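Local coordinates for protein PT26-6P (Thermococcus sp., PDB 2WB7) that is of unknown function but is encoded by a euryarchaeal mobile element and combines immunoglobulin-like domains with a helical domain, at residues A[6-20]-A[238-252]. Numbering follows the deposited sequence.
Sequences NDDDIDDVKKALDHA and LPIKFLQSLDLSGKW
The ring of F242 meets segment 6-20 with its outer rim: CB of D7 and CD1 of I10 approach CZ at the edge, near the ring plane, while CG2 of V13 reaches the same atom obliquely, V13 CG2 to F242 CZ being 3.7 Å. P239 O also lies at the edge, in plane. Each face is met from within 238-252, one by CD1 of L238 near the rim, the opposite one by CE of K241 over the centre. On W252, CB of A20 sits over one face, a CH-pi contact 4.0 Å from the centroid of the five-membered ring; D18 O lies at the edge, in plane, and L17 O at the edge, near the plane.

CD2 of L238 touches both CB of D12 and CG2 of V13, extending the apolar patch. The chain of K241, bent at chi2 (135°) and chi3, crosses the F242 face and brings NZ to a salt bridge with D7, 3.1 Å from OD2. Neither charge depends on the other alone, since K241 also pairs with D393 and D7 with K482 and K483. Towards the other end K251 and D18 run side by side, and K251 NZ meets D18 OD2 at 3.1 Å from above the carboxylate plane. Next to them, W252 N donates to L17 O (2.8 Å).

Two long loops thus pack together, one leading into helix 21-34 and the other into strand 253-261. Y516 of helix 503-523 touches I10 and L238, and W252 touches M283 and K285 of strand 281-290, consistent with a place at the junction between the second immunoglobulin-like domain and the helical domain.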
loop_
_atom_site.group_PDB
_atom_site.type_symbol
_atom_site.label_atom_id
_atom_site.label_comp_id
_atom_site.label_asym_id
_atom_site.label_seq_id
_atom_site.Cartn_x
_atom_site.Cartn_y
_atom_site.Cartn_z
ATOM N N ASN A 6 1.581 -10.659 32.269
ATOM C CA ASN A 6 1.834 -9.541 31.359
ATOM C C ASN A 6 1.648 -9.855 29.886
ATOM O O ASN A 6 1.503 -8.954 29.066
ATOM C CB ASN A 6 3.256 -9.036 31.551
ATOM C CG ASN A 6 3.354 -8.022 32.655
ATOM O OD1 ASN A 6 2.843 -8.233 33.765
ATOM N ND2 ASN A 6 4.002 -6.897 32.361
ATOM N N ASP A 7 1.699 -11.135 29.549
ATOM C CA ASP A 7 1.614 -11.548 28.163
ATOM C C ASP A 7 2.779 -10.995 27.344
ATOM O O ASP A 7 2.612 -10.593 26.204
ATOM C CB ASP A 7 0.272 -11.119 27.594
ATOM C CG ASP A 7 -0.876 -11.473 28.516
ATOM O OD1 ASP A 7 -1.199 -12.674 28.645
ATOM O OD2 ASP A 7 -1.452 -10.551 29.125
ATOM N N ASP A 8 3.971 -11.002 27.933
ATOM C CA ASP A 8 5.194 -10.659 27.220
ATOM C C ASP A 8 5.566 -11.710 26.181
ATOM O O ASP A 8 6.553 -11.567 25.475
ATOM C CB ASP A 8 6.347 -10.490 28.201
ATOM C CG ASP A 8 6.235 -9.212 29.015
ATOM O OD1 ASP A 8 6.055 -8.142 28.386
ATOM O OD2 ASP A 8 6.331 -9.269 30.275
ATOM N N ASP A 9 4.788 -12.776 26.088
ATOM C CA ASP A 9 5.062 -13.790 25.077
ATOM C C ASP A 9 4.288 -13.513 23.798
ATOM O O ASP A 9 4.505 -14.166 22.781
ATOM C CB ASP A 9 4.774 -15.206 25.597
ATOM C CG ASP A 9 3.336 -15.388 26.095
ATOM O OD1 ASP A 9 2.792 -16.486 25.899
ATOM O OD2 ASP A 9 2.748 -14.465 26.703
ATOM N N ILE A 10 3.385 -12.542 23.849
ATOM C CA ILE A 10 2.621 -12.176 22.662
ATOM C C ILE A 10 3.514 -11.403 21.697
ATOM O O ILE A 10 4.097 -10.373 22.044
ATOM C CB ILE A 10 1.372 -11.343 23.007
ATOM C CG1 ILE A 10 0.449 -12.153 23.921
ATOM C CG2 ILE A 10 0.664 -10.899 21.737
ATOM C CD1 ILE A 10 -0.808 -11.444 24.342
ATOM N N ASP A 11 3.618 -11.909 20.478
ATOM C CA ASP A 11 4.528 -11.324 19.518
ATOM C C ASP A 11 4.225 -9.863 19.240
ATOM O O ASP A 11 5.122 -9.068 18.996
ATOM C CB ASP A 11 4.518 -12.136 18.240
ATOM C CG ASP A 11 5.897 -12.439 17.786
ATOM O OD1 ASP A 11 6.477 -11.560 17.117
ATOM O OD2 ASP A 11 6.426 -13.520 18.155
ATOM N N ASP A 12 2.952 -9.511 19.277
ATOM C CA ASP A 12 2.556 -8.135 19.079
ATOM C C ASP A 12 3.126 -7.270 20.189
ATOM O O ASP A 12 3.547 -6.156 19.944
ATOM C CB ASP A 12 1.038 -8.019 19.052
ATOM C CG ASP A 12 0.411 -8.837 17.942
ATOM O OD1 ASP A 12 -0.604 -9.525 18.206
ATOM O OD2 ASP A 12 0.932 -8.785 16.802
ATOM N N VAL A 13 3.165 -7.801 21.403
ATOM C CA VAL A 13 3.653 -7.039 22.540
ATOM C C VAL A 13 5.148 -6.789 22.392
ATOM O O VAL A 13 5.642 -5.732 22.777
ATOM C CB VAL A 13 3.345 -7.749 23.894
ATOM C CG1 VAL A 13 3.985 -7.013 25.058
ATOM C CG2 VAL A 13 1.840 -7.863 24.106
ATOM N N LYS A 14 5.866 -7.758 21.829
ATOM C CA LYS A 14 7.304 -7.612 21.668
ATOM C C LYS A 14 7.649 -6.615 20.584
ATOM O O LYS A 14 8.812 -6.367 20.326
ATOM C CB LYS A 14 7.965 -8.944 21.330
ATOM C CG LYS A 14 7.830 -10.011 22.393
ATOM C CD LYS A 14 8.615 -11.228 21.969
ATOM C CE LYS A 14 7.792 -12.503 22.078
ATOM N NZ LYS A 14 7.879 -13.335 20.824
ATOM N N LYS A 15 6.647 -6.046 19.931
ATOM C CA LYS A 15 6.946 -5.107 18.856
ATOM C C LYS A 15 6.637 -3.676 19.255
ATOM O O LYS A 15 6.947 -2.737 18.527
ATOM C CB LYS A 15 6.201 -5.490 17.580
ATOM C CG LYS A 15 6.664 -6.821 17.018
ATOM C CD LYS A 15 5.849 -7.229 15.799
ATOM C CE LYS A 15 5.832 -8.751 15.629
ATOM N NZ LYS A 15 4.871 -9.202 14.583
ATOM N N ALA A 16 6.013 -3.522 20.417
ATOM C CA ALA A 16 5.728 -2.206 20.953
ATOM C C ALA A 16 6.978 -1.355 20.864
ATOM O O ALA A 16 8.080 -1.882 20.749
ATOM C CB ALA A 16 5.281 -2.317 22.385
ATOM N N LEU A 17 6.806 -0.040 20.927
ATOM C CA LEU A 17 7.926 0.878 20.827
ATOM C C LEU A 17 7.608 2.162 21.558
ATOM O O LEU A 17 6.479 2.641 21.493
ATOM C CB LEU A 17 8.204 1.187 19.375
ATOM C CG LEU A 17 8.847 0.064 18.585
ATOM C CD1 LEU A 17 8.978 0.481 17.125
ATOM C CD2 LEU A 17 10.192 -0.287 19.213
ATOM N N ASP A 18 8.603 2.707 22.260
ATOM C CA ASP A 18 8.468 4.000 22.919
ATOM C C ASP A 18 8.271 5.069 21.883
ATOM O O ASP A 18 7.496 5.992 22.090
ATOM C CB ASP A 18 9.724 4.371 23.708
ATOM C CG ASP A 18 10.229 3.249 24.602
ATOM O OD1 ASP A 18 11.276 2.629 24.240
ATOM O OD2 ASP A 18 9.609 3.012 25.676
ATOM N N HIS A 19 8.986 4.941 20.772
ATOM C CA HIS A 19 8.982 5.964 19.733
ATOM C C HIS A 19 8.881 5.363 18.324
ATOM O O HIS A 19 9.541 4.376 18.008
ATOM C CB HIS A 19 10.216 6.876 19.876
ATOM C CG HIS A 19 10.343 7.508 21.234
ATOM N ND1 HIS A 19 9.525 8.538 21.661
ATOM C CD2 HIS A 19 11.186 7.249 22.265
ATOM C CE1 HIS A 19 9.854 8.878 22.896
ATOM N NE2 HIS A 19 10.858 8.113 23.284
ATOM N N ALA A 20 8.056 5.979 17.479
ATOM C CA ALA A 20 7.693 5.397 16.181
ATOM C C ALA A 20 8.558 5.862 15.003
ATOM O O ALA A 20 8.616 5.198 13.962
ATOM C CB ALA A 20 6.217 5.670 15.886
ATOM N N LEU A 238 -4.436 -5.559 20.087
ATOM C CA LEU A 238 -4.190 -6.387 21.247
ATOM C C LEU A 238 -5.530 -6.633 21.956
ATOM O O LEU A 238 -6.466 -5.849 21.824
ATOM C CB LEU A 238 -3.200 -5.689 22.180
ATOM C CG LEU A 238 -1.726 -5.793 21.785
ATOM C CD1 LEU A 238 -0.899 -4.836 22.621
ATOM C CD2 LEU A 238 -1.203 -7.242 21.892
ATOM N N PRO A 239 -5.632 -7.724 22.712
ATOM C CA PRO A 239 -6.826 -7.963 23.504
ATOM C C PRO A 239 -7.166 -6.798 24.437
ATOM O O PRO A 239 -6.284 -6.078 24.871
ATOM C CB PRO A 239 -6.449 -9.210 24.312
ATOM C CG PRO A 239 -5.512 -9.957 23.400
ATOM C CD PRO A 239 -4.702 -8.865 22.742
ATOM N N ILE A 240 -8.444 -6.628 24.760
ATOM C CA ILE A 240 -8.885 -5.463 25.532
ATOM C C ILE A 240 -8.229 -5.316 26.903
ATOM O O ILE A 240 -8.238 -4.226 27.480
ATOM C CB ILE A 240 -10.431 -5.412 25.705
ATOM C CG1 ILE A 240 -10.909 -6.608 26.527
ATOM C CG2 ILE A 240 -11.104 -5.337 24.354
ATOM C CD1 ILE A 240 -12.395 -6.645 26.769
ATOM N N LYS A 241 -7.676 -6.392 27.452
ATOM C CA LYS A 241 -7.045 -6.256 28.765
ATOM C C LYS A 241 -5.945 -5.196 28.750
ATOM O O LYS A 241 -5.620 -4.631 29.785
ATOM C CB LYS A 241 -6.503 -7.583 29.305
ATOM C CG LYS A 241 -5.262 -8.082 28.622
ATOM C CD LYS A 241 -4.251 -8.560 29.634
ATOM C CE LYS A 241 -2.885 -8.000 29.308
ATOM N NZ LYS A 241 -2.047 -7.886 30.525
ATOM N N PHE A 242 -5.402 -4.904 27.573
ATOM C CA PHE A 242 -4.241 -4.027 27.480
ATOM C C PHE A 242 -4.610 -2.566 27.621
ATOM O O PHE A 242 -3.760 -1.705 27.512
ATOM C CB PHE A 242 -3.461 -4.272 26.188
ATOM C CG PHE A 242 -2.654 -5.534 26.206
ATOM C CD1 PHE A 242 -3.150 -6.699 25.646
ATOM C CD2 PHE A 242 -1.400 -5.561 26.795
ATOM C CE1 PHE A 242 -2.411 -7.866 25.658
ATOM C CE2 PHE A 242 -0.648 -6.741 26.821
ATOM C CZ PHE A 242 -1.157 -7.893 26.246
ATOM N N LEU A 243 -5.881 -2.300 27.887
ATOM C CA LEU A 243 -6.348 -0.943 28.127
ATOM C C LEU A 243 -5.909 -0.437 29.499
ATOM O O LEU A 243 -5.638 0.747 29.658
ATOM C CB LEU A 243 -7.871 -0.872 28.021
ATOM C CG LEU A 243 -8.484 -0.614 26.647
ATOM C CD1 LEU A 243 -10.003 -0.586 26.750
ATOM C CD2 LEU A 243 -7.941 0.688 26.057
ATOM N N GLN A 244 -5.856 -1.319 30.493
ATOM C CA GLN A 244 -5.355 -0.937 31.816
ATOM C C GLN A 244 -3.868 -1.267 31.981
ATOM O O GLN A 244 -3.408 -1.556 33.087
ATOM C CB GLN A 244 -6.157 -1.608 32.944
ATOM C CG GLN A 244 -7.646 -1.267 32.977
ATOM C CD GLN A 244 -8.525 -2.423 32.511
ATOM O OE1 GLN A 244 -8.070 -3.573 32.421
ATOM N NE2 GLN A 244 -9.794 -2.126 32.220
ATOM N N SER A 245 -3.111 -1.237 30.891
ATOM C CA SER A 245 -1.694 -1.570 30.976
ATOM C C SER A 245 -0.833 -0.331 30.851
ATOM O O SER A 245 -0.607 0.161 29.744
ATOM C CB SER A 245 -1.293 -2.584 29.907
ATOM O OG SER A 245 -1.561 -3.907 30.340
ATOM N N LEU A 246 -0.370 0.171 31.993
ATOM C CA LEU A 246 0.567 1.286 32.027
ATOM C C LEU A 246 1.811 0.926 31.239
ATOM O O LEU A 246 2.468 1.799 30.669
ATOM C CB LEU A 246 0.963 1.624 33.463
ATOM C CG LEU A 246 -0.051 2.355 34.342
ATOM C CD1 LEU A 246 0.423 2.283 35.798
ATOM C CD2 LEU A 246 -0.277 3.814 33.894
ATOM N N ASP A 247 2.124 -0.367 31.192
ATOM C CA ASP A 247 3.335 -0.809 30.508
ATOM C C ASP A 247 3.289 -0.418 29.039
ATOM O O ASP A 247 4.322 -0.110 28.445
ATOM C CB ASP A 247 3.498 -2.321 30.624
ATOM C CG ASP A 247 4.896 -2.722 31.063
ATOM O OD1 ASP A 247 5.838 -1.921 30.843
ATOM O OD2 ASP A 247 5.051 -3.833 31.638
ATOM N N LEU A 248 2.086 -0.448 28.461
ATOM C CA LEU A 248 1.878 -0.120 27.045
ATOM C C LEU A 248 1.325 1.279 26.764
ATOM O O LEU A 248 1.106 1.636 25.612
ATOM C CB LEU A 248 0.964 -1.146 26.378
ATOM C CG LEU A 248 1.733 -2.138 25.514
ATOM C CD1 LEU A 248 2.989 -2.599 26.246
ATOM C CD2 LEU A 248 0.860 -3.311 25.131
ATOM N N SER A 249 1.084 2.078 27.793
ATOM C CA SER A 249 0.575 3.412 27.512
ATOM C C SER A 249 1.660 4.203 26.777
ATOM O O SER A 249 2.821 4.205 27.178
ATOM C CB SER A 249 0.089 4.136 28.784
ATOM O OG SER A 249 1.150 4.438 29.674
ATOM N N GLY A 250 1.279 4.858 25.687
ATOM C CA GLY A 250 2.211 5.698 24.955
ATOM C C GLY A 250 3.168 4.936 24.060
ATOM O O GLY A 250 4.167 5.487 23.608
ATOM N N LYS A 251 2.872 3.670 23.785
ATOM C CA LYS A 251 3.701 2.898 22.864
ATOM C C LYS A 251 3.062 2.746 21.488
ATOM O O LYS A 251 1.840 2.833 21.346
ATOM C CB LYS A 251 4.046 1.542 23.461
ATOM C CG LYS A 251 4.846 1.669 24.734
ATOM C CD LYS A 251 5.905 0.569 24.840
ATOM C CE LYS A 251 6.694 0.726 26.127
ATOM N NZ LYS A 251 6.773 2.185 26.454
ATOM N N TRP A 252 3.897 2.535 20.477
ATOM C CA TRP A 252 3.419 2.400 19.110
ATOM C C TRP A 252 3.778 1.046 18.546
ATOM O O TRP A 252 4.649 0.359 19.062
ATOM C CB TRP A 252 4.065 3.459 18.221
ATOM C CG TRP A 252 3.970 4.848 18.747
ATOM C CD1 TRP A 252 4.792 5.433 19.660
ATOM C CD2 TRP A 252 3.012 5.842 18.373
ATOM N NE1 TRP A 252 4.404 6.728 19.881
ATOM C CE2 TRP A 252 3.308 7.004 19.110
ATOM C CE3 TRP A 252 1.929 5.860 17.494
ATOM C CZ2 TRP A 252 2.560 8.171 18.999
ATOM C CZ3 TRP A 252 1.188 7.022 17.386
ATOM C CH2 TRP A 252 1.510 8.159 18.130
#